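Alpha-14 giardin (Giardia lamblia, PDB 3CHJ) binds calcium and phosphatidylserine-containing phospholipid as an annexin, and may link the membrane to the underlying axoneme as a calcium-regulated structural element. Local coordinates at residues P81-L86 and T113-E118; E101-D106 and L265-A270; V107-E112 and K234-F239; K142-K147 and G227-A232. All blocks are in the same frame, centred on the assembly; numbering follows the deposited sequence.

Overall arrangement
The four contacts run across an all-helical annexin chain. Contacts 2 and 3 form the middle, their centres about 11 Å apart, and share helix 101-108, contact 3 adding the turn that follows it. Contacts 3 and 4 share helix 227-241, about 13 Å between centres, and meet where Leu109 packs on Ala232. A polar link joins contact 2 to contact 4, from Asp106 to the hydroxyl of Tyr231. Contact 1 lies about 14 Å from both contact 2 and contact 3 (centres) and touches them through Leu85, Leu86 and Val116; its nearest atoms stay about 12 Å from contact 4. The bound calcium ion is closest to contact 4, about 9 Å from the side chain of Met144.

Contact 1 (P81-L86 and T113-E118); sequences PRAQLL and THEVRE
Glu115 OE2 meets carbon on its side facing the first turn of helix 82-94: Ala83 CB lies 3.6 Å away, with Arg82 CG and Leu86 CD1 close by. It also comes within 3.1 Å of Glu118 OE1, two acceptors with no hydrogen bond between them. Glu115 starts with CG anti to its backbone N and then bends at chi2 (74°), which sets CD beside Arg82 CD. Its CG meets Leu86 CD1 at 3.6 Å, the two side chains at about a right angle. Arg82 extends beside the carboxylate, but guanidinium and carboxylate planes stand 74° apart, and Arg82 NE is 4.1 Å from Glu115 OE1, too far for a salt bridge. Any attraction between them is probably long-range, and Arg82 NH1 donates a hydrogen bond to Met271 O. Glu118, extended, sets its CD 3.8 Å from Ala83 CB. Alanine suits a place where two acids press on one small side chain, and the nearby N-terminus of helix 82-94 may ease their mutual repulsion. The helices approach at 69°, with axes 10.5 Å apart. Ala83 continues onto Ile119 and Leu122 farther along helix 113-127, while Arg82 and Leu86 lean on helix 262-272.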
# COMPACT_ATOMS: atom_id res chain seq x y z
N PRO A 81 14.18 4.12 1.79
CA PRO A 81 13.62 4.51 0.51
C PRO A 81 12.44 3.58 0.11
O PRO A 81 12.47 2.39 0.42
CB PRO A 81 14.79 4.30 -0.46
CG PRO A 81 16.00 4.32 0.41
CD PRO A 81 15.59 3.70 1.69
N ARG A 82 11.46 4.15 -0.57
CA ARG A 82 10.24 3.44 -0.99
C ARG A 82 10.51 2.10 -1.69
O ARG A 82 9.95 1.05 -1.33
CB ARG A 82 9.44 4.36 -1.91
CG ARG A 82 8.31 3.71 -2.68
CD ARG A 82 7.63 4.73 -3.59
NE ARG A 82 6.22 4.39 -3.79
CZ ARG A 82 5.33 4.34 -2.80
NH1 ARG A 82 5.71 4.59 -1.56
NH2 ARG A 82 4.07 4.02 -3.05
N ALA A 83 11.35 2.14 -2.72
CA ALA A 83 11.62 0.95 -3.52
C ALA A 83 12.20 -0.16 -2.66
O ALA A 83 11.85 -1.33 -2.83
CB ALA A 83 12.54 1.29 -4.68
N GLN A 84 13.09 0.20 -1.74
CA GLN A 84 13.69 -0.76 -0.82
C GLN A 84 12.62 -1.39 0.09
O GLN A 84 12.55 -2.61 0.24
CB GLN A 84 14.74 -0.06 0.04
CG GLN A 84 15.53 -1.01 0.90
CD GLN A 84 16.58 -1.77 0.11
OE1 GLN A 84 17.16 -1.24 -0.84
NE2 GLN A 84 16.83 -3.02 0.50
N LEU A 85 11.77 -0.54 0.66
CA LEU A 85 10.68 -0.99 1.48
C LEU A 85 9.80 -1.99 0.71
O LEU A 85 9.50 -3.07 1.24
CB LEU A 85 9.86 0.21 1.98
CG LEU A 85 8.58 -0.18 2.71
CD1 LEU A 85 8.92 -0.90 4.00
CD2 LEU A 85 7.73 1.05 2.94
N LEU A 86 9.41 -1.65 -0.53
CA LEU A 86 8.55 -2.55 -1.31
C LEU A 86 9.18 -3.92 -1.52
O LEU A 86 8.52 -4.96 -1.37
CB LEU A 86 8.17 -1.92 -2.66
CG LEU A 86 7.46 -0.56 -2.59
CD1 LEU A 86 7.27 0.06 -3.97
CD2 LEU A 86 6.13 -0.66 -1.87
N THR A 113 3.12 1.83 -12.34
CA THR A 113 3.78 0.89 -13.25
C THR A 113 5.29 1.13 -13.30
O THR A 113 6.07 0.17 -13.31
CB THR A 113 3.23 0.93 -14.71
OG1 THR A 113 1.90 1.47 -14.72
CG2 THR A 113 3.21 -0.48 -15.30
N HIS A 114 5.70 2.40 -13.31
CA HIS A 114 7.13 2.74 -13.27
C HIS A 114 7.83 2.18 -12.02
O HIS A 114 8.99 1.77 -12.08
CB HIS A 114 7.39 4.25 -13.46
CG HIS A 114 7.04 5.10 -12.28
ND1 HIS A 114 7.89 5.30 -11.22
CD2 HIS A 114 5.93 5.84 -12.01
CE1 HIS A 114 7.32 6.10 -10.33
NE2 HIS A 114 6.14 6.45 -10.79
N GLU A 115 7.10 2.16 -10.90
CA GLU A 115 7.63 1.66 -9.63
C GLU A 115 7.73 0.14 -9.67
O GLU A 115 8.64 -0.42 -9.09
CB GLU A 115 6.74 2.09 -8.46
CG GLU A 115 7.40 1.88 -7.07
CD GLU A 115 8.51 2.88 -6.74
OE1 GLU A 115 8.43 4.05 -7.19
OE2 GLU A 115 9.47 2.51 -6.02
N VAL A 116 6.80 -0.53 -10.34
CA VAL A 116 6.92 -1.99 -10.50
C VAL A 116 8.18 -2.31 -11.29
O VAL A 116 8.94 -3.22 -10.95
CB VAL A 116 5.69 -2.63 -11.22
CG1 VAL A 116 5.88 -4.13 -11.34
CG2 VAL A 116 4.42 -2.33 -10.43
N ARG A 117 8.42 -1.54 -12.35
CA ARG A 117 9.60 -1.73 -13.19
C ARG A 117 10.88 -1.59 -12.35
O ARG A 117 11.79 -2.42 -12.42
CB ARG A 117 9.58 -0.72 -14.33
CG ARG A 117 10.03 -1.25 -15.69
CD ARG A 117 9.80 -0.22 -16.79
NE ARG A 117 8.58 0.54 -16.57
CZ ARG A 117 8.30 1.73 -17.11
NH1 ARG A 117 9.16 2.32 -17.93
NH2 ARG A 117 7.15 2.32 -16.82
N GLU A 118 10.91 -0.55 -11.52
CA GLU A 118 12.06 -0.28 -10.69
C GLU A 118 12.29 -1.42 -9.70
O GLU A 118 13.42 -1.87 -9.49
CB GLU A 118 11.86 1.04 -9.94
CG GLU A 118 13.00 1.41 -9.00
CD GLU A 118 12.78 2.73 -8.24
OE1 GLU A 118 11.62 3.20 -8.09
OE2 GLU A 118 13.79 3.30 -7.77

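Contact 2 (E101-D106 and L265-A270); sequences EKCLVD and LNRITA
The guanidinium of Arg267 has the backbone of Cys103 on one face, with CA 3.5 Å above the plane and over its centre, and the carboxylate of Asp106 at its edge. That edge contact is a side-on salt bridge in which two nitrogens hold one oxygen. Arg267 NE reaches Asp106 OD2 at 2.8 Å with an N-H...O angle of 154°, meeting the anti lone pair of OD2; Arg267 NH2 reaches the same atom at 3.0 Å, from above the carboxylate plane. Both bonds lie in the guanidinium plane, yet the two flat groups are turned 42° against each other. Cys103 packs its CB 3.7 Å from Arg267 CZ, its sulfur lying beside the arginine's CD. Cysteine is small enough to let the guanidinium lie close to the helix backbone. Arg267 begins in the crowded position (chi1 66°) and then extends from CG to NE. Its length suits the task, because the two helices run almost parallel with axes 11.0 Å apart. Ile268 CD1 touches the flank of the carboxylate. Asp106 OD2 also forms a salt bridge with Arg264, and OD1 a hydrogen bond with Tyr231, so the buried acid is richly compensated and probably stays ionised. Such a buried charge network, here tying helix 101-108 to a helix of the fourth repeat, is consistent with the central hydrophilic channel of annexins, lined by charged residues.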
# COMPACT_ATOMS: atom_id res chain seq x y z
N GLU A 101 -0.15 -13.66 1.52
CA GLU A 101 -0.81 -13.28 0.27
C GLU A 101 -1.36 -11.85 0.35
O GLU A 101 -1.26 -11.09 -0.63
CB GLU A 101 -1.95 -14.26 -0.09
CG GLU A 101 -1.50 -15.70 -0.28
CD GLU A 101 -1.51 -16.51 1.01
OE1 GLU A 101 -1.82 -15.92 2.10
OE2 GLU A 101 -1.20 -17.73 0.93
N LYS A 102 -1.92 -11.49 1.52
CA LYS A 102 -2.48 -10.15 1.71
C LYS A 102 -1.42 -9.08 1.47
O LYS A 102 -1.71 -8.04 0.88
CB LYS A 102 -3.05 -9.97 3.13
CG LYS A 102 -4.30 -10.78 3.46
CD LYS A 102 -4.81 -10.49 4.88
CE LYS A 102 -3.80 -10.78 5.98
NZ LYS A 102 -4.21 -10.20 7.33
N CYS A 103 -0.20 -9.32 1.96
CA CYS A 103 0.89 -8.36 1.78
C CYS A 103 1.23 -8.17 0.31
O CYS A 103 1.40 -7.05 -0.14
CB CYS A 103 2.11 -8.82 2.56
SG CYS A 103 3.48 -7.65 2.49
N LEU A 104 1.30 -9.28 -0.43
CA LEU A 104 1.64 -9.23 -1.85
C LEU A 104 0.56 -8.44 -2.60
O LEU A 104 0.87 -7.65 -3.48
CB LEU A 104 1.78 -10.66 -2.40
CG LEU A 104 2.97 -11.42 -1.80
CD1 LEU A 104 3.01 -12.85 -2.40
CD2 LEU A 104 4.27 -10.68 -2.04
N VAL A 105 -0.70 -8.65 -2.25
CA VAL A 105 -1.80 -7.87 -2.84
C VAL A 105 -1.68 -6.38 -2.50
O VAL A 105 -1.73 -5.52 -3.40
CB VAL A 105 -3.15 -8.46 -2.42
CG1 VAL A 105 -4.35 -7.53 -2.81
CG2 VAL A 105 -3.29 -9.86 -3.06
N ASP A 106 -1.45 -6.08 -1.23
CA ASP A 106 -1.37 -4.68 -0.79
C ASP A 106 -0.26 -3.95 -1.51
O ASP A 106 -0.41 -2.76 -1.84
CB ASP A 106 -1.06 -4.61 0.71
CG ASP A 106 -2.25 -4.96 1.59
OD1 ASP A 106 -3.41 -5.07 1.11
OD2 ASP A 106 -1.99 -5.11 2.80
N LEU A 265 -1.41 -2.35 9.02
CA LEU A 265 -1.44 -0.91 9.28
C LEU A 265 -0.09 -0.29 8.98
O LEU A 265 -0.02 0.80 8.38
CB LEU A 265 -1.86 -0.60 10.73
CG LEU A 265 -3.31 -0.97 11.09
CD1 LEU A 265 -3.49 -1.03 12.61
CD2 LEU A 265 -4.29 0.01 10.49
N ASN A 266 0.98 -0.95 9.42
CA ASN A 266 2.33 -0.40 9.23
C ASN A 266 2.66 -0.26 7.75
O ASN A 266 3.13 0.80 7.31
CB ASN A 266 3.39 -1.27 9.92
CG ASN A 266 3.37 -1.12 11.42
OD1 ASN A 266 2.67 -0.24 11.95
ND2 ASN A 266 4.17 -1.93 12.11
N ARG A 267 2.46 -1.34 6.98
CA ARG A 267 2.89 -1.28 5.58
C ARG A 267 2.04 -0.30 4.78
O ARG A 267 2.56 0.43 3.92
CB ARG A 267 2.94 -2.67 4.93
CG ARG A 267 1.59 -3.33 4.79
CD ARG A 267 1.75 -4.60 3.99
NE ARG A 267 0.53 -5.40 4.01
CZ ARG A 267 0.34 -6.47 4.77
NH1 ARG A 267 1.30 -6.90 5.60
NH2 ARG A 267 -0.82 -7.11 4.70
N ILE A 268 0.72 -0.25 5.03
CA ILE A 268 -0.12 0.67 4.30
C ILE A 268 0.28 2.11 4.64
O ILE A 268 0.43 2.94 3.75
CB ILE A 268 -1.63 0.46 4.59
CG1 ILE A 268 -2.07 -0.97 4.24
CG2 ILE A 268 -2.47 1.55 3.93
CD1 ILE A 268 -2.16 -1.26 2.77
N THR A 269 0.53 2.38 5.92
CA THR A 269 0.92 3.71 6.36
C THR A 269 2.30 4.08 5.78
O THR A 269 2.45 5.13 5.16
CB THR A 269 0.88 3.80 7.91
OG1 THR A 269 -0.45 3.47 8.34
CG2 THR A 269 1.29 5.20 8.37
N ALA A 270 3.30 3.22 5.95
CA ALA A 270 4.65 3.53 5.44
C ALA A 270 4.69 3.69 3.91
O ALA A 270 5.37 4.60 3.40
CB ALA A 270 5.63 2.44 5.90

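Contact 3 (V107-E112 and K234-F239); sequences VLLTIE and KLAHDF
Phe239 lays the face of its ring against the backbone of the turn that follows helix 101-108. Thr110 CA stands 3.7 Å from the ring centroid and 17° off the normal, a CH-pi contact, and the next peptide continues over the same face, with Thr110 C and Ile111 N offset toward the rim. The CB bond of Phe239 already points toward the turn, and chi1 (171°) sets CG anti to the backbone N, beside the carbonyl carbon. Two carbonyl oxygens lie out of the ring plane on the same side as Thr110 CA, outward of the ring carbons: Thr110 O is 3.2 Å from Phe239 CE1, and Leu109 O 3.3 Å from Phe239 CD2. A flat aromatic suits such a surface, since it can follow a peptide closely. Glu112 bends at chi2 and brings OE2 to 3.3 Å from Phe239 CZ, with the carboxylate plane turned 42° from the ring. Its polar end is satisfied by Arg198, which also makes a cation-pi contact with Phe239. Beside the ring, Thr110 CG2 fits against Leu235 CD2 at 3.6 Å, while Leu235 CD2 meets Leu109 CB at 4.2 Å. The threonine is two-sided: its methyl faces the leucine and its hydroxyl bonds to the carbonyl of Asp106. Glu112 then occupies the N-cap position of helix 113-127. A largely buried, short connector between helices 101-108 and 113-127, within the annexin repeat, thus packs on an aromatic ring of helix 227-241.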
# COMPACT_ATOMS: atom_id res chain seq x y z
N VAL A 107 0.86 -4.63 -1.72
CA VAL A 107 2.03 -3.98 -2.32
C VAL A 107 1.85 -3.83 -3.82
O VAL A 107 1.91 -2.72 -4.37
CB VAL A 107 3.32 -4.76 -2.03
CG1 VAL A 107 4.49 -4.20 -2.84
CG2 VAL A 107 3.63 -4.72 -0.52
N LEU A 108 1.60 -4.94 -4.50
CA LEU A 108 1.67 -4.92 -5.96
C LEU A 108 0.58 -4.10 -6.60
O LEU A 108 0.78 -3.55 -7.69
CB LEU A 108 1.69 -6.34 -6.51
CG LEU A 108 3.03 -7.03 -6.24
CD1 LEU A 108 2.94 -8.53 -6.48
CD2 LEU A 108 4.13 -6.40 -7.16
N LEU A 109 -0.57 -3.99 -5.93
CA LEU A 109 -1.74 -3.33 -6.54
C LEU A 109 -1.84 -1.85 -6.22
O LEU A 109 -2.77 -1.18 -6.67
CB LEU A 109 -3.05 -4.04 -6.19
CG LEU A 109 -3.11 -5.50 -6.64
CD1 LEU A 109 -4.49 -6.07 -6.29
CD2 LEU A 109 -2.81 -5.60 -8.14
N THR A 110 -0.88 -1.33 -5.46
CA THR A 110 -0.98 0.08 -5.04
C THR A 110 0.27 0.88 -5.36
O THR A 110 0.52 1.93 -4.74
CB THR A 110 -1.31 0.24 -3.56
OG1 THR A 110 -0.20 -0.23 -2.78
CG2 THR A 110 -2.60 -0.49 -3.18
N ILE A 111 1.04 0.39 -6.31
CA ILE A 111 2.20 1.12 -6.82
C ILE A 111 2.12 1.37 -8.32
O ILE A 111 1.52 0.61 -9.09
CB ILE A 111 3.52 0.44 -6.43
CG1 ILE A 111 3.58 -1.00 -7.00
CG2 ILE A 111 3.65 0.48 -4.92
CD1 ILE A 111 4.85 -1.76 -6.68
N GLU A 112 2.75 2.46 -8.75
CA GLU A 112 2.69 2.85 -10.15
C GLU A 112 3.46 1.88 -11.05
O GLU A 112 4.36 1.17 -10.57
CB GLU A 112 3.23 4.28 -10.31
CG GLU A 112 2.55 5.33 -9.40
CD GLU A 112 1.08 5.56 -9.73
OE1 GLU A 112 0.67 5.32 -10.88
OE2 GLU A 112 0.34 6.00 -8.83
N LYS A 234 -11.22 -4.67 -5.59
CA LYS A 234 -11.62 -3.38 -5.03
C LYS A 234 -10.40 -2.47 -4.85
O LYS A 234 -10.44 -1.27 -5.18
CB LYS A 234 -12.30 -3.56 -3.67
CG LYS A 234 -13.72 -4.08 -3.72
CD LYS A 234 -14.23 -4.26 -2.30
CE LYS A 234 -15.72 -4.47 -2.34
NZ LYS A 234 -16.31 -4.56 -0.96
N LEU A 235 -9.30 -3.05 -4.35
CA LEU A 235 -8.09 -2.27 -4.10
C LEU A 235 -7.51 -1.75 -5.42
O LEU A 235 -7.16 -0.56 -5.49
CB LEU A 235 -7.07 -3.12 -3.33
CG LEU A 235 -5.78 -2.36 -3.00
CD1 LEU A 235 -6.07 -1.20 -2.06
CD2 LEU A 235 -4.72 -3.31 -2.42
N ALA A 236 -7.48 -2.59 -6.46
CA ALA A 236 -7.00 -2.19 -7.79
C ALA A 236 -7.91 -1.10 -8.35
O ALA A 236 -7.43 -0.10 -8.88
CB ALA A 236 -6.94 -3.37 -8.74
N HIS A 237 -9.22 -1.30 -8.22
CA HIS A 237 -10.17 -0.26 -8.63
C HIS A 237 -9.83 1.09 -8.00
O HIS A 237 -9.68 2.10 -8.69
CB HIS A 237 -11.62 -0.62 -8.27
CG HIS A 237 -12.58 0.50 -8.54
ND1 HIS A 237 -12.71 1.58 -7.70
CD2 HIS A 237 -13.40 0.73 -9.59
CE1 HIS A 237 -13.59 2.43 -8.21
NE2 HIS A 237 -14.03 1.93 -9.35
N ASP A 238 -9.71 1.09 -6.68
CA ASP A 238 -9.51 2.32 -5.94
C ASP A 238 -8.14 2.94 -6.24
O ASP A 238 -8.03 4.17 -6.37
CB ASP A 238 -9.65 2.02 -4.45
CG ASP A 238 -11.10 1.74 -4.06
OD1 ASP A 238 -12.02 1.82 -4.91
OD2 ASP A 238 -11.33 1.45 -2.87
N PHE A 239 -7.11 2.11 -6.36
CA PHE A 239 -5.78 2.65 -6.66
C PHE A 239 -5.76 3.35 -8.01
O PHE A 239 -5.22 4.45 -8.14
CB PHE A 239 -4.70 1.57 -6.61
CG PHE A 239 -3.36 2.05 -7.13
CD1 PHE A 239 -2.62 2.96 -6.37
CD2 PHE A 239 -2.88 1.62 -8.36
CE1 PHE A 239 -1.37 3.43 -6.85
CE2 PHE A 239 -1.63 2.08 -8.84
CZ PHE A 239 -0.89 2.98 -8.07

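Contact 4 (K142-K147 and G227-A232); sequences KYMWAK and GLDEYA
Tyr143 occupies the N-cap position of helix 144-154 and brings its CB near the carboxylate of Asp229. The amide of Met144 is linked to that carboxylate through water: Met144 N donates to the water at 2.9 Å, which donates to Asp229 OD2 at 2.6 Å. Met144 CB rests 3.6 Å from Asp229 OD1, and the bent thioether turns away toward Trp189 and Ile190, also touching Val181 and Phe225, sequence neighbours of the calcium ligands Gly180 and Glu224. Trp145 makes the direct bond, N to Asp229 OD1 at 2.9 Å and 146°, approaching from above the carboxylate plane. An aspartate suits this spot because its two oxygens serve first-turn amides, which have no preceding turn's carbonyl to bond, and the helix dipole would favour the negative charge. The Trp145 side chain starts with CG between its backbone N and carbonyl carbon (chi1 63°), and the indole receives Leu228 over one face: Leu228 CD2 is 3.7 Å from the five-membered ring's centroid, 11° off the normal. Ala146 CB lies over the opposite face, toward the rim. Asp229 OD1 also sits at the indole edge, 3.1 Å from Trp145 CD1, and Ala232 CB abuts Trp145 CB at 3.7 Å. The contact joins the first turn of helix 144-154 to helix 227-241, with a calcium ion about 9 Å from the Met144 side chain, in a site consistent with the annexin type II.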
# COMPACT_ATOMS: atom_id res chain seq x y z
N LYS A 142 -4.17 -19.71 -10.06
CA LYS A 142 -5.54 -20.24 -10.10
C LYS A 142 -6.54 -19.16 -9.64
O LYS A 142 -7.54 -18.89 -10.33
CB LYS A 142 -5.66 -21.49 -9.22
CG LYS A 142 -7.08 -22.01 -9.01
CD LYS A 142 -7.04 -23.30 -8.19
CE LYS A 142 -8.44 -23.80 -7.85
NZ LYS A 142 -8.94 -24.72 -8.91
N TYR A 143 -6.28 -18.55 -8.48
CA TYR A 143 -7.20 -17.56 -7.94
C TYR A 143 -7.14 -16.29 -8.77
O TYR A 143 -6.07 -15.94 -9.29
CB TYR A 143 -6.89 -17.22 -6.48
CG TYR A 143 -7.00 -18.45 -5.63
CD1 TYR A 143 -5.87 -19.08 -5.13
CD2 TYR A 143 -8.25 -19.03 -5.42
CE1 TYR A 143 -5.97 -20.24 -4.38
CE2 TYR A 143 -8.37 -20.20 -4.68
CZ TYR A 143 -7.23 -20.79 -4.17
OH TYR A 143 -7.36 -21.95 -3.44
N MET A 144 -8.28 -15.63 -8.89
CA MET A 144 -8.32 -14.34 -9.61
C MET A 144 -7.37 -13.29 -9.02
O MET A 144 -6.73 -12.56 -9.78
CB MET A 144 -9.76 -13.80 -9.70
CG MET A 144 -10.61 -14.62 -10.67
SD MET A 144 -10.04 -14.55 -12.39
CE MET A 144 -10.44 -12.87 -12.85
N TRP A 145 -7.24 -13.22 -7.70
CA TRP A 145 -6.31 -12.25 -7.08
C TRP A 145 -4.87 -12.58 -7.48
O TRP A 145 -4.05 -11.66 -7.63
CB TRP A 145 -6.43 -12.18 -5.54
CG TRP A 145 -6.10 -13.45 -4.83
CD1 TRP A 145 -6.99 -14.39 -4.40
CD2 TRP A 145 -4.80 -13.93 -4.45
NE1 TRP A 145 -6.33 -15.43 -3.79
CE2 TRP A 145 -4.98 -15.18 -3.81
CE3 TRP A 145 -3.49 -13.43 -4.60
CZ2 TRP A 145 -3.91 -15.93 -3.33
CZ3 TRP A 145 -2.43 -14.18 -4.10
CH2 TRP A 145 -2.64 -15.42 -3.49
N ALA A 146 -4.57 -13.87 -7.64
CA ALA A 146 -3.23 -14.34 -8.03
C ALA A 146 -2.98 -14.03 -9.49
O ALA A 146 -1.92 -13.52 -9.82
CB ALA A 146 -3.07 -15.87 -7.72
N LYS A 147 -3.97 -14.28 -10.35
CA LYS A 147 -3.82 -13.93 -11.77
C LYS A 147 -3.58 -12.42 -11.88
O LYS A 147 -2.76 -11.96 -12.69
CB LYS A 147 -5.07 -14.30 -12.57
CG LYS A 147 -5.32 -15.79 -12.65
CD LYS A 147 -6.55 -16.09 -13.50
CE LYS A 147 -6.86 -17.57 -13.56
NZ LYS A 147 -5.82 -18.34 -14.29
N GLY A 227 -14.00 -12.90 -0.85
CA GLY A 227 -12.72 -13.17 -0.22
C GLY A 227 -11.61 -12.24 -0.71
O GLY A 227 -11.87 -11.06 -0.99
N LEU A 228 -10.42 -12.79 -0.84
CA LEU A 228 -9.25 -11.99 -1.24
C LEU A 228 -9.42 -11.51 -2.67
O LEU A 228 -8.93 -10.43 -3.00
CB LEU A 228 -7.94 -12.75 -1.06
CG LEU A 228 -6.63 -11.97 -1.29
CD1 LEU A 228 -6.58 -10.70 -0.45
CD2 LEU A 228 -5.42 -12.86 -0.96
N ASP A 229 -10.09 -12.28 -3.53
CA ASP A 229 -10.41 -11.76 -4.87
C ASP A 229 -11.10 -10.41 -4.76
O ASP A 229 -10.78 -9.47 -5.50
CB ASP A 229 -11.40 -12.65 -5.64
CG ASP A 229 -10.80 -13.92 -6.18
OD1 ASP A 229 -9.56 -14.11 -6.13
OD2 ASP A 229 -11.59 -14.72 -6.70
N GLU A 230 -12.12 -10.34 -3.91
CA GLU A 230 -12.89 -9.11 -3.76
C GLU A 230 -12.05 -7.95 -3.24
O GLU A 230 -12.13 -6.84 -3.76
CB GLU A 230 -14.10 -9.35 -2.87
CG GLU A 230 -15.01 -8.16 -2.77
CD GLU A 230 -16.19 -8.39 -1.86
OE1 GLU A 230 -16.28 -9.49 -1.26
OE2 GLU A 230 -17.02 -7.46 -1.74
N TYR A 231 -11.23 -8.21 -2.23
CA TYR A 231 -10.35 -7.17 -1.70
C TYR A 231 -9.40 -6.69 -2.81
O TYR A 231 -9.23 -5.47 -3.00
CB TYR A 231 -9.56 -7.74 -0.51
CG TYR A 231 -8.56 -6.74 -0.00
CD1 TYR A 231 -8.95 -5.71 0.86
CD2 TYR A 231 -7.24 -6.83 -0.37
CE1 TYR A 231 -8.01 -4.76 1.31
CE2 TYR A 231 -6.29 -5.89 0.07
CZ TYR A 231 -6.69 -4.87 0.93
OH TYR A 231 -5.77 -3.94 1.39
N ALA A 232 -8.80 -7.63 -3.52
CA ALA A 232 -7.80 -7.31 -4.55
C ALA A 232 -8.40 -6.46 -5.66
O ALA A 232 -7.82 -5.44 -6.03
CB ALA A 232 -7.19 -8.56 -5.11
O HOH W 1 -10.72 -16.80 -7.92